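Local coordinates for pyocin S5 (Pseudomonas aeruginosa PAO1, PDB 6THK), which is an antimicrobial bacteriocin imported into Pseudomonas aeruginosa that probably forms channels depolarising the cytoplasmic membrane, at residues F125-Y128 with E129-S132; L292-R295 with L296-N300; T304-R307 with T308-E311; K378-L381 with K382-Q385; E425-I428 with S429-G433. The protein carries 1 engineered substitution. All coordinates share one frame; numbering follows the deposited sequence.

Interaction 1: F125-Y128 with E129-S132. With ZN (zinc ion), chain F.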
loop_
_atom_site.group_PDB
_atom_site.type_symbol
_atom_site.label_atom_id
_atom_site.label_comp_id
_atom_site.label_asym_id
_atom_site.label_seq_id
_atom_site.Cartn_x
_atom_site.Cartn_y
_atom_site.Cartn_z
ATOM N N PHE A 125 17.615 -34.410 66.030
ATOM C CA PHE A 125 16.256 -34.803 65.700
ATOM C C PHE A 125 15.706 -35.874 66.639
ATOM O O PHE A 125 16.187 -37.014 66.665
ATOM C CB PHE A 125 16.114 -35.213 64.224
ATOM C CG PHE A 125 14.747 -35.755 63.889
ATOM C CD1 PHE A 125 13.611 -34.971 64.050
ATOM C CD2 PHE A 125 14.590 -37.060 63.457
ATOM C CE1 PHE A 125 12.339 -35.489 63.791
ATOM C CE2 PHE A 125 13.321 -37.573 63.173
ATOM C CZ PHE A 125 12.200 -36.784 63.344
ATOM N N ILE A 126 14.666 -35.503 67.378
ATOM C CA ILE A 126 13.984 -36.413 68.278
ATOM C C ILE A 126 12.522 -36.490 67.817
ATOM O O ILE A 126 11.832 -35.466 67.822
ATOM C CB ILE A 126 14.131 -35.981 69.778
ATOM C CG1 ILE A 126 15.587 -35.554 70.129
ATOM C CG2 ILE A 126 13.626 -37.085 70.720
ATOM C CD1 ILE A 126 15.757 -34.770 71.419
ATOM N N ASP A 127 12.055 -37.682 67.384
ATOM C CA ASP A 127 10.667 -37.852 66.956
ATOM C C ASP A 127 9.871 -38.132 68.213
ATOM O O ASP A 127 9.577 -39.290 68.516
ATOM C CB ASP A 127 10.525 -38.993 65.929
ATOM C CG ASP A 127 9.399 -38.792 64.929
ATOM O OD1 ASP A 127 9.092 -37.619 64.600
ATOM O OD2 ASP A 127 8.874 -39.803 64.420
ATOM N N TYR A 128 9.548 -37.047 68.949
ATOM C CA TYR A 128 8.888 -36.999 70.257
ATOM C C TYR A 128 7.753 -37.998 70.457
ATOM O O TYR A 128 7.757 -38.719 71.461
ATOM C CB TYR A 128 8.406 -35.578 70.580
ATOM C CG TYR A 128 9.491 -34.538 70.459
ATOM C CD1 TYR A 128 10.483 -34.419 71.428
ATOM C CD2 TYR A 128 9.536 -33.677 69.370
ATOM C CE1 TYR A 128 11.498 -33.472 71.310
ATOM C CE2 TYR A 128 10.559 -32.740 69.231
ATOM C CZ TYR A 128 11.523 -32.627 70.213
ATOM O OH TYR A 128 12.517 -31.695 70.080
ATOM N N GLU A 129 6.810 -38.060 69.509
ATOM C CA GLU A 129 5.638 -38.942 69.553
ATOM C C GLU A 129 5.991 -40.437 69.588
ATOM O O GLU A 129 5.230 -41.224 70.149
ATOM C CB GLU A 129 4.653 -38.611 68.389
ATOM C CG GLU A 129 4.816 -39.381 67.079
ATOM C CD GLU A 129 5.410 -38.646 65.894
ATOM O OE1 GLU A 129 5.859 -37.490 66.066
ATOM O OE2 GLU A 129 5.427 -39.232 64.788
ATOM N N LYS A 130 7.125 -40.823 68.990
ATOM C CA LYS A 130 7.516 -42.228 68.896
ATOM C C LYS A 130 8.550 -42.669 69.934
ATOM O O LYS A 130 8.939 -43.839 69.939
ATOM C CB LYS A 130 7.984 -42.541 67.469
ATOM C CG LYS A 130 6.809 -42.749 66.526
ATOM C CD LYS A 130 7.152 -42.386 65.099
ATOM C CE LYS A 130 5.964 -42.493 64.175
ATOM N NZ LYS A 130 6.316 -42.098 62.785
ATOM N N GLN A 131 8.957 -41.759 70.834
ATOM C CA GLN A 131 9.944 -42.055 71.884
ATOM C C GLN A 131 9.307 -42.234 73.262
ATOM O O GLN A 131 8.296 -41.596 73.582
ATOM C CB GLN A 131 11.000 -40.929 71.992
ATOM C CG GLN A 131 11.680 -40.477 70.704
ATOM C CD GLN A 131 12.281 -41.602 69.910
ATOM O OE1 GLN A 131 11.775 -41.965 68.847
ATOM N NE2 GLN A 131 13.385 -42.160 70.396
ATOM N N SER A 132 9.951 -43.052 74.109
ATOM C CA SER A 132 9.545 -43.241 75.505
ATOM C C SER A 132 10.049 -42.021 76.270
ATOM O O SER A 132 11.008 -41.381 75.822
ATOM C CB SER A 132 10.190 -44.499 76.079
ATOM O OG SER A 132 11.600 -44.378 76.165
HETATM ZN ZN ZN F . 6.981 -37.964 64.412
HETATM O O HOH W 1 7.190 -39.575 61.836
#
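A zinc ion is gripped by two acidic side chains only two residues apart, D127 and E129, brought together by a tight turn of the backbone. E129 offers both carboxylate oxygens, its OE2 lying 2.0 Å from the zinc, while D127 binds chiefly through OD1, 2.1 Å from the metal. The two carboxylate planes are turned 63° apart, and the bend of E129 at chi2 (-106°) folds its end back toward the ion. The metal would be expected to offset the repulsion between two acids whose OD2 and OE2 lie 3.5 Å apart. K130 runs alongside D127, both pointing the same way, and joins the network through a long salt bridge from NZ to D127 OD2 (3.8 Å). Water 1 links the same two atoms, donating to OD2 and accepting from NZ. In the backbone, K130 N bonds to D127 O (2.9 Å), meeting the carbonyl from above its plane. A weak bond from Y128 N to I126 O closes an inverse gamma turn centred on D127. Y172 and, weakly, Y171 add hydroxyl bonds to the metal-binding oxygens. The turn links helices 95-121 and 133-145; I126 packs on the latter, and Y128 lies between helices 157-212 and 42-87.

Interaction 2: L292-R295 with L296-N300; sequences LQAR and LVKLN
K298 curls its side chain back over the carbonyl of A294, one helical turn earlier, and CG comes within 3.2 Å of A294 O. CG sits beside the backbone N (chi1 -45°), and further bends at chi2, chi3 and chi4 return the ammonium to the same oxygen. NZ donates to A294 O at 3.2 Å from above the carbonyl plane, 38° out of it. The backbone N of K298 also reaches A294 O, but at 3.4 Å this helical bond is weak; the ammonium gives the oxygen a second donor beside it. The neighbouring i to i+4 bonds are more regular, L296 N to L292 O at 2.9 Å and L299 N to R295 O at 3.0 Å, the latter in the carbonyl plane. L299 also lays its CG against R295 O at 3.4 Å, and V297 CG2 rests on Q293 O at 3.5 Å. R295 reaches across to helix 214-227, where it packs on V218 and L222 among others, while L292 and L299 meet helix 237-267. A long helix sending separate side chains to two companions is consistent with the coiled coil predicted here, and exemplifies the helical-bundle packing of this elongated toxin.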
loop_
_atom_site.group_PDB
_atom_site.type_symbol
_atom_site.label_atom_id
_atom_site.label_comp_id
_atom_site.label_asym_id
_atom_site.label_seq_id
_atom_site.Cartn_x
_atom_site.Cartn_y
_atom_site.Cartn_z
ATOM N N LEU A 292 1.270 -5.615 0.828
ATOM C CA LEU A 292 2.120 -4.584 0.246
ATOM C C LEU A 292 2.658 -5.013 -1.109
ATOM O O LEU A 292 2.727 -4.199 -2.022
ATOM C CB LEU A 292 3.282 -4.260 1.185
ATOM C CG LEU A 292 2.990 -3.336 2.358
ATOM C CD1 LEU A 292 4.125 -3.357 3.329
ATOM C CD2 LEU A 292 2.770 -1.899 1.899
ATOM N N GLN A 293 3.056 -6.280 -1.243
ATOM C CA GLN A 293 3.602 -6.812 -2.490
ATOM C C GLN A 293 2.552 -6.830 -3.594
ATOM O O GLN A 293 2.865 -6.465 -4.731
ATOM C CB GLN A 293 4.227 -8.186 -2.266
ATOM C CG GLN A 293 5.695 -8.100 -1.862
ATOM C CD GLN A 293 6.270 -9.384 -1.286
ATOM O OE1 GLN A 293 7.493 -9.530 -1.153
ATOM N NE2 GLN A 293 5.414 -10.334 -0.900
ATOM N N ALA A 294 1.293 -7.177 -3.242
ATOM C CA ALA A 294 0.137 -7.189 -4.153
ATOM C C ALA A 294 -0.124 -5.783 -4.682
ATOM O O ALA A 294 -0.425 -5.636 -5.865
ATOM C CB ALA A 294 -1.107 -7.711 -3.438
ATOM N N ARG A 295 0.015 -4.756 -3.793
ATOM C CA ARG A 295 -0.132 -3.319 -4.066
ATOM C C ARG A 295 0.960 -2.858 -5.032
ATOM O O ARG A 295 0.659 -2.154 -5.998
ATOM C CB ARG A 295 -0.005 -2.552 -2.751
ATOM C CG ARG A 295 -0.373 -1.072 -2.798
ATOM C CD ARG A 295 -0.444 -0.510 -1.389
ATOM N NE ARG A 295 -1.168 -1.403 -0.474
ATOM C CZ ARG A 295 -2.366 -1.151 0.037
ATOM N NH1 ARG A 295 -2.986 -0.007 -0.235
ATOM N NH2 ARG A 295 -2.945 -2.030 0.847
ATOM N N LEU A 296 2.223 -3.282 -4.774
ATOM C CA LEU A 296 3.392 -2.965 -5.595
ATOM C C LEU A 296 3.240 -3.448 -7.036
ATOM O O LEU A 296 3.571 -2.700 -7.953
ATOM C CB LEU A 296 4.676 -3.513 -4.944
ATOM C CG LEU A 296 6.028 -3.102 -5.550
ATOM C CD1 LEU A 296 6.159 -1.599 -5.700
ATOM C CD2 LEU A 296 7.169 -3.638 -4.719
ATOM N N VAL A 297 2.693 -4.665 -7.236
ATOM C CA VAL A 297 2.440 -5.254 -8.561
ATOM C C VAL A 297 1.489 -4.341 -9.365
ATOM O O VAL A 297 1.776 -4.034 -10.534
ATOM C CB VAL A 297 1.917 -6.717 -8.456
ATOM C CG1 VAL A 297 1.300 -7.195 -9.769
ATOM C CG2 VAL A 297 3.024 -7.668 -8.011
ATOM N N LYS A 298 0.373 -3.905 -8.724
ATOM C CA LYS A 298 -0.615 -3.014 -9.338
ATOM C C LYS A 298 0.043 -1.676 -9.693
ATOM O O LYS A 298 -0.218 -1.152 -10.767
ATOM C CB LYS A 298 -1.836 -2.768 -8.417
ATOM C CG LYS A 298 -2.441 -3.991 -7.725
ATOM C CD LYS A 298 -3.444 -4.798 -8.567
ATOM C CE LYS A 298 -2.987 -6.233 -8.823
ATOM N NZ LYS A 298 -2.716 -7.000 -7.563
ATOM N N LEU A 299 0.914 -1.143 -8.800
ATOM C CA LEU A 299 1.628 0.119 -9.011
ATOM C C LEU A 299 2.594 0.046 -10.198
ATOM O O LEU A 299 2.713 1.019 -10.933
ATOM C CB LEU A 299 2.395 0.557 -7.750
ATOM C CG LEU A 299 1.620 1.098 -6.539
ATOM C CD1 LEU A 299 2.582 1.653 -5.503
ATOM C CD2 LEU A 299 0.626 2.179 -6.918
ATOM N N ASN A 300 3.289 -1.094 -10.365
ATOM C CA ASN A 300 4.241 -1.346 -11.444
ATOM C C ASN A 300 3.541 -1.403 -12.786
ATOM O O ASN A 300 4.063 -0.886 -13.770
ATOM C CB ASN A 300 4.978 -2.655 -11.206
ATOM C CG ASN A 300 5.966 -2.627 -10.075
ATOM O OD1 ASN A 300 6.379 -1.565 -9.581
ATOM N ND2 ASN A 300 6.377 -3.815 -9.664
#

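Interaction 3: T304-R307 with T308-E311; sequences TRRR and TEAE
Residues 304-307 and 308-311 form consecutive turns of one uninterrupted helix, joined by four i to i+4 backbone bonds between each amide N and the carbonyl O four residues before it. At the first of these, T304 O receives two donors from the same residue: T308 N at 3.1 Å and T308 OG1 at 2.9 Å. They arrive from opposite faces of the carbonyl plane, each tilted somewhat from it, which lets a single oxygen serve both. The T308 hydroxyl is aimed by chi1 of -58°, which sets OG1 beside its own backbone N and back along the helix. T304 repeats the habit one turn earlier, its OG1 bonding to N300 O, so that the threonines follow each other along the surface.

Charge pairing occupies another side of the helix. R306 and E309 lie side by side and point the same way, with R306 NH1 3.5 Å from E309 OE2 in a salt bridge. R306 is bent at chi2 (-70°), whereas E309 is extended; their guanidinium and carboxylate planes stand 53° apart, so the pair is not the flat, two-pronged kind. R306 NE also makes a long, weak ion pair with E302, and R305 forms a salt bridge to that same glutamate. E311 is a zinc ligand of this protein, its side chain about 3 Å from an ion. Among its neighbours, this solvent-facing part of helix 272-338, within a predicted coiled coil, leans on helix 237-267 through R306, whose side chain touches P237 and L241.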
loop_
_atom_site.group_PDB
_atom_site.type_symbol
_atom_site.label_atom_id
_atom_site.label_comp_id
_atom_site.label_asym_id
_atom_site.label_seq_id
_atom_site.Cartn_x
_atom_site.Cartn_y
_atom_site.Cartn_z
ATOM N N THR A 304 3.616 1.418 -15.836
ATOM C CA THR A 304 3.913 1.024 -17.199
ATOM C C THR A 304 2.857 1.561 -18.149
ATOM O O THR A 304 3.170 1.994 -19.245
ATOM C CB THR A 304 3.968 -0.500 -17.334
ATOM O OG1 THR A 304 5.114 -0.994 -16.643
ATOM C CG2 THR A 304 4.058 -0.897 -18.782
ATOM N N ARG A 305 1.598 1.512 -17.731
ATOM C CA ARG A 305 0.518 2.014 -18.560
ATOM C C ARG A 305 0.696 3.508 -18.787
ATOM O O ARG A 305 0.524 3.995 -19.893
ATOM C CB ARG A 305 -0.844 1.729 -17.916
ATOM C CG ARG A 305 -1.870 2.841 -18.092
ATOM C CD ARG A 305 -3.220 2.493 -17.477
ATOM N NE ARG A 305 -3.997 3.686 -17.142
ATOM C CZ ARG A 305 -5.052 3.697 -16.330
ATOM N NH1 ARG A 305 -5.465 2.581 -15.755
ATOM N NH2 ARG A 305 -5.689 4.830 -16.084
ATOM N N ARG A 306 1.046 4.226 -17.727
ATOM C CA ARG A 306 1.249 5.662 -17.803
ATOM C C ARG A 306 2.418 6.052 -18.690
ATOM O O ARG A 306 2.331 6.994 -19.457
ATOM C CB ARG A 306 1.445 6.244 -16.405
ATOM C CG ARG A 306 0.203 6.212 -15.533
ATOM C CD ARG A 306 -0.842 7.187 -16.029
ATOM N NE ARG A 306 -2.085 7.075 -15.282
ATOM C CZ ARG A 306 -3.165 7.815 -15.518
ATOM N NH1 ARG A 306 -3.153 8.718 -16.482
ATOM N NH2 ARG A 306 -4.258 7.649 -14.795
ATOM N N ARG A 307 3.517 5.324 -18.568
ATOM C CA ARG A 307 4.705 5.599 -19.358
ATOM C C ARG A 307 4.468 5.383 -20.841
ATOM O O ARG A 307 4.929 6.159 -21.664
ATOM C CB ARG A 307 5.877 4.750 -18.876
ATOM C CG ARG A 307 6.679 5.415 -17.775
ATOM C CD ARG A 307 7.451 4.417 -16.935
ATOM N NE ARG A 307 8.009 5.050 -15.749
ATOM C CZ ARG A 307 8.878 4.478 -14.927
ATOM N NH1 ARG A 307 9.300 3.244 -15.150
ATOM N NH2 ARG A 307 9.322 5.141 -13.876
ATOM N N THR A 308 3.755 4.313 -21.171
ATOM C CA THR A 308 3.439 3.992 -22.550
ATOM C C THR A 308 2.561 5.069 -23.149
ATOM O O THR A 308 2.758 5.484 -24.281
ATOM C CB THR A 308 2.712 2.652 -22.650
ATOM O OG1 THR A 308 3.526 1.633 -22.072
ATOM C CG2 THR A 308 2.457 2.306 -24.085
ATOM N N GLU A 309 1.601 5.528 -22.358
ATOM C CA GLU A 309 0.674 6.569 -22.762
ATOM C C GLU A 309 1.410 7.869 -23.036
ATOM O O GLU A 309 1.059 8.595 -23.946
ATOM C CB GLU A 309 -0.405 6.771 -21.697
ATOM C CG GLU A 309 -1.399 7.871 -22.014
ATOM C CD GLU A 309 -2.332 8.164 -20.858
ATOM O OE1 GLU A 309 -3.554 8.264 -21.090
ATOM O OE2 GLU A 309 -1.845 8.293 -19.717
ATOM N N ALA A 310 2.412 8.177 -22.227
ATOM C CA ALA A 310 3.180 9.394 -22.417
ATOM C C ALA A 310 4.036 9.306 -23.670
ATOM O O ALA A 310 4.303 10.309 -24.312
ATOM C CB ALA A 310 4.043 9.673 -21.205
ATOM N N GLU A 311 4.476 8.099 -24.002
ATOM C CA GLU A 311 5.286 7.868 -25.192
ATOM C C GLU A 311 4.430 8.033 -26.443
ATOM O O GLU A 311 4.897 8.613 -27.422
ATOM C CB GLU A 311 5.941 6.477 -25.146
ATOM C CG GLU A 311 7.296 6.410 -25.840
ATOM C CD GLU A 311 8.479 7.085 -25.162
ATOM O OE1 GLU A 311 9.583 7.056 -25.755
ATOM O OE2 GLU A 311 8.313 7.630 -24.045
#

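Interaction 4: K378-L381 with K382-Q385; sequences KLSL and KDRQ. With ZN (zinc ion), chain C.
Chi1 of -66° turns the D383 carboxylate back toward the helix start, while chi1 of 91° places S380 OG within range of the D383 amide. The result is a capping box at the N terminus of helix 381-392: D383 N donates to S380 OG at 3.2 Å, and S380 N donates to D383 OD2 at 3.1 Å. The return bond is fairly straight, although the amide meets OD2 from above the carboxylate plane, 40° out of it. D383 OD1 also binds a zinc ion at 2.2 Å, in company with H501 and H503 of the C-terminal histidine tag. The cap thus also holds the carboxylate that this tag-assisted zinc site uses, and the zinc probably polarises the carboxylate that accepts the bond.

L379 packs beside the box. Its CD1 touches D383 CB at 4.1 Å, while CD2 lies over one face of the R384 guanidinium, displaced toward the rim. The edge of that guanidinium faces the L379 carbonyl, and R384 NE is hydrogen-bonded to T430 O, tying the start of this helix to the end of helix 419-431. L470 of helix 468-481 touches both L379 and D383. Farther along, the extended side chain of Q385 crosses that of L381 at a slant, with Q385 NE2 3.5 Å from L381 CG.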
loop_
_atom_site.group_PDB
_atom_site.type_symbol
_atom_site.label_atom_id
_atom_site.label_comp_id
_atom_site.label_asym_id
_atom_site.label_seq_id
_atom_site.Cartn_x
_atom_site.Cartn_y
_atom_site.Cartn_z
ATOM N N LYS A 378 -8.917 30.973 -73.854
ATOM C CA LYS A 378 -7.460 30.790 -73.774
ATOM C C LYS A 378 -7.024 29.337 -73.459
ATOM O O LYS A 378 -5.850 29.004 -73.635
ATOM C CB LYS A 378 -6.815 31.795 -72.797
ATOM C CG LYS A 378 -6.533 33.147 -73.437
ATOM C CD LYS A 378 -5.284 33.812 -72.865
ATOM C CE LYS A 378 -4.930 35.075 -73.618
ATOM N NZ LYS A 378 -3.643 35.671 -73.160
ATOM N N LEU A 379 -7.961 28.482 -73.017
ATOM C CA LEU A 379 -7.683 27.079 -72.702
ATOM C C LEU A 379 -8.052 26.192 -73.895
ATOM O O LEU A 379 -9.194 26.241 -74.371
ATOM C CB LEU A 379 -8.471 26.676 -71.441
ATOM C CG LEU A 379 -7.975 25.533 -70.568
ATOM C CD1 LEU A 379 -6.667 25.879 -69.869
ATOM C CD2 LEU A 379 -9.014 25.210 -69.517
ATOM N N SER A 380 -7.066 25.469 -74.410
ATOM C CA SER A 380 -7.231 24.574 -75.545
ATOM C C SER A 380 -7.787 23.206 -75.177
ATOM O O SER A 380 -7.773 22.812 -74.024
ATOM C CB SER A 380 -5.914 24.416 -76.300
ATOM O OG SER A 380 -5.167 23.333 -75.804
ATOM N N LEU A 381 -8.279 22.497 -76.184
ATOM C CA LEU A 381 -8.834 21.162 -76.030
ATOM C C LEU A 381 -7.774 20.194 -75.546
ATOM O O LEU A 381 -8.035 19.341 -74.716
ATOM C CB LEU A 381 -9.383 20.676 -77.360
ATOM C CG LEU A 381 -9.939 19.260 -77.388
ATOM C CD1 LEU A 381 -11.133 19.170 -76.455
ATOM C CD2 LEU A 381 -10.322 18.870 -78.804
ATOM N N LYS A 382 -6.571 20.336 -76.077
ATOM C CA LYS A 382 -5.459 19.495 -75.693
ATOM C C LYS A 382 -5.164 19.693 -74.213
ATOM O O LYS A 382 -4.803 18.753 -73.527
ATOM C CB LYS A 382 -4.229 19.838 -76.528
ATOM C CG LYS A 382 -3.985 18.899 -77.692
ATOM C CD LYS A 382 -3.543 19.649 -78.937
ATOM C CE LYS A 382 -2.440 18.904 -79.674
ATOM N NZ LYS A 382 -1.709 19.777 -80.638
ATOM N N ASP A 383 -5.304 20.932 -73.741
ATOM C CA ASP A 383 -5.058 21.265 -72.341
ATOM C C ASP A 383 -6.043 20.513 -71.457
ATOM O O ASP A 383 -5.648 19.805 -70.546
ATOM C CB ASP A 383 -5.196 22.768 -72.087
ATOM C CG ASP A 383 -4.132 23.594 -72.780
ATOM O OD1 ASP A 383 -3.040 23.080 -73.069
ATOM O OD2 ASP A 383 -4.404 24.768 -73.063
ATOM N N ARG A 384 -7.325 20.708 -71.736
ATOM C CA ARG A 384 -8.428 20.058 -71.046
ATOM C C ARG A 384 -8.160 18.556 -70.984
ATOM O O ARG A 384 -8.143 18.000 -69.896
ATOM C CB ARG A 384 -9.766 20.359 -71.751
ATOM C CG ARG A 384 -10.141 21.839 -71.750
ATOM C CD ARG A 384 -11.486 22.124 -72.401
ATOM N NE ARG A 384 -12.290 23.033 -71.579
ATOM C CZ ARG A 384 -12.240 24.360 -71.643
ATOM N NH1 ARG A 384 -11.427 24.962 -72.504
ATOM N NH2 ARG A 384 -13.007 25.097 -70.848
ATOM N N GLN A 385 -7.871 17.915 -72.137
ATOM C CA GLN A 385 -7.589 16.472 -72.170
ATOM C C GLN A 385 -6.416 16.069 -71.296
ATOM O O GLN A 385 -6.516 15.060 -70.604
ATOM C CB GLN A 385 -7.385 15.976 -73.601
ATOM C CG GLN A 385 -8.625 16.081 -74.480
ATOM C CD GLN A 385 -8.327 15.957 -75.975
ATOM O OE1 GLN A 385 -7.166 16.018 -76.444
ATOM N NE2 GLN A 385 -9.391 15.818 -76.760
HETATM ZN ZN ZN C . -2.025 24.581 -74.408
#

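Interaction 5: E425-I428 with S429-G433; sequences EFKI and STETG
Hydrogen bonds dominate the C-terminal end of helix 419-431, and two threonines add hydroxyl bonds to the backbone ones. T430 OG1 donates to F426 O at 3.0 Å from above the carbonyl plane, aided by chi1 of -67°, which lays the hydroxyl beside the threonine's own N. The amide of T430 makes only a weak bond to F426 O and turns also to K427 O (3.1 Å), a tightening toward 3-10 geometry; K427 O still accepts E431 N, from the same face. Farther on, I428 O takes both T432 N (2.8 Å) and T432 OG1 (2.9 Å), which come from opposite faces. Here chi1 is 72°, with OG1 between the backbone N and the carbonyl carbon. T432 OG1 also has a weak bond from D434 N, and S429 OG is bonded to D434 O, so both side chains tie the helix end to the residues that follow.

Electrostatic pairing is looser. K427 NZ stands 3.9 Å from E431 OE1, a long salt bridge in which the lysine bends at chi3 and chi4 to approach the glutamate.

In the aromatic packing, the T430 hydroxyl lies obliquely by the F426 ring, its OG1 3.5 Å from F426 CE1. W435 and F438 meet that ring edge-to-face, F391 joins at about 50°, and V475 and V478 come from helix 468-481. Hydroxyls bonded to carbonyls one turn back at a partly buried helix end, beside an aromatic cluster, make this a compact corner of the all-helical colicin pore-forming domain.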
loop_
_atom_site.group_PDB
_atom_site.type_symbol
_atom_site.label_atom_id
_atom_site.label_comp_id
_atom_site.label_asym_id
_atom_site.label_seq_id
_atom_site.Cartn_x
_atom_site.Cartn_y
_atom_site.Cartn_z
ATOM N N GLU A 425 -15.700 14.532 -60.824
ATOM C CA GLU A 425 -16.460 15.746 -61.085
ATOM C C GLU A 425 -15.533 16.892 -61.537
ATOM O O GLU A 425 -15.924 17.726 -62.335
ATOM C CB GLU A 425 -17.513 16.075 -60.000
ATOM C CG GLU A 425 -18.565 17.121 -60.456
ATOM C CD GLU A 425 -19.606 16.597 -61.449
ATOM O OE1 GLU A 425 -19.649 15.360 -61.582
ATOM O OE2 GLU A 425 -20.361 17.394 -62.093
ATOM N N PHE A 426 -14.324 16.953 -60.991
ATOM C CA PHE A 426 -13.360 17.954 -61.425
ATOM C C PHE A 426 -12.995 17.729 -62.890
ATOM O O PHE A 426 -12.931 18.669 -63.671
ATOM C CB PHE A 426 -12.101 17.900 -60.569
ATOM C CG PHE A 426 -11.241 19.118 -60.687
ATOM C CD1 PHE A 426 -10.617 19.421 -61.876
ATOM C CD2 PHE A 426 -11.062 19.964 -59.615
ATOM C CE1 PHE A 426 -9.816 20.536 -61.996
ATOM C CE2 PHE A 426 -10.274 21.090 -59.728
ATOM C CZ PHE A 426 -9.649 21.377 -60.922
ATOM N N LYS A 427 -12.783 16.465 -63.250
ATOM C CA LYS A 427 -12.436 16.070 -64.609
ATOM C C LYS A 427 -13.548 16.389 -65.601
ATOM O O LYS A 427 -13.293 16.921 -66.666
ATOM C CB LYS A 427 -12.096 14.585 -64.653
ATOM C CG LYS A 427 -12.447 13.902 -65.959
ATOM C CD LYS A 427 -12.055 12.431 -65.944
ATOM C CE LYS A 427 -13.271 11.522 -66.030
ATOM N NZ LYS A 427 -14.439 12.182 -66.670
ATOM N N ILE A 428 -14.795 16.123 -65.220
ATOM C CA ILE A 428 -15.947 16.413 -66.074
ATOM C C ILE A 428 -16.044 17.912 -66.295
ATOM O O ILE A 428 -16.289 18.377 -67.393
ATOM C CB ILE A 428 -17.259 15.921 -65.448
ATOM C CG1 ILE A 428 -17.287 14.402 -65.357
ATOM C CG2 ILE A 428 -18.451 16.403 -66.252
ATOM C CD1 ILE A 428 -18.361 13.886 -64.433
ATOM N N SER A 429 -15.813 18.658 -65.222
ATOM C CA SER A 429 -15.801 20.107 -65.195
ATOM C C SER A 429 -14.659 20.734 -65.989
ATOM O O SER A 429 -14.705 21.906 -66.264
ATOM C CB SER A 429 -15.765 20.609 -63.759
ATOM O OG SER A 429 -17.068 20.705 -63.235
ATOM N N THR A 430 -13.576 20.000 -66.212
ATOM C CA THR A 430 -12.460 20.490 -66.998
ATOM C C THR A 430 -12.759 20.283 -68.485
ATOM O O THR A 430 -12.571 21.173 -69.302
ATOM C CB THR A 430 -11.171 19.748 -66.634
ATOM O OG1 THR A 430 -10.796 20.077 -65.297
ATOM C CG2 THR A 430 -10.053 20.143 -67.561
ATOM N N GLU A 431 -13.233 19.089 -68.808
ATOM C CA GLU A 431 -13.603 18.665 -70.153
ATOM C C GLU A 431 -14.774 19.459 -70.693
ATOM O O GLU A 431 -14.750 19.876 -71.847
ATOM C CB GLU A 431 -13.857 17.155 -70.187
ATOM C CG GLU A 431 -12.596 16.362 -69.883
ATOM C CD GLU A 431 -12.556 14.943 -70.406
ATOM O OE1 GLU A 431 -13.293 14.088 -69.863
ATOM O OE2 GLU A 431 -11.742 14.674 -71.321
ATOM N N THR A 432 -15.789 19.686 -69.866
ATOM C CA THR A 432 -16.928 20.511 -70.265
ATOM C C THR A 432 -16.581 21.931 -69.803
ATOM O O THR A 432 -15.562 22.147 -69.133
ATOM C CB THR A 432 -18.257 19.945 -69.691
ATOM O OG1 THR A 432 -18.332 20.157 -68.280
ATOM C CG2 THR A 432 -18.445 18.463 -69.995
ATOM N N GLY A 433 -17.380 22.909 -70.164
ATOM C CA GLY A 433 -17.068 24.238 -69.657
ATOM C C GLY A 433 -17.723 24.503 -68.319
ATOM O O GLY A 433 -17.549 25.581 -67.762
#

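The five contacts are spread along a very elongated chain, from interaction 1 near one end to interactions 4 and 5 near the other, with centres of 1 and 4 about 157 Å apart. Interactions 2 and 3 share helix 272-338, their centres about 17 Å apart, and lie between these extremes. Interactions 4 and 5 alone touch directly: R384 NE reaches T430 O at 3.0 Å. Zinc recurs without linking them: interactions 1 and 4 each hold ligands of a separate ion, the latter site completed by tag histidines, while the side chain of L292 in interaction 2 lies about 8 Å from another ion and that of E311 in interaction 3 about 3 Å from one.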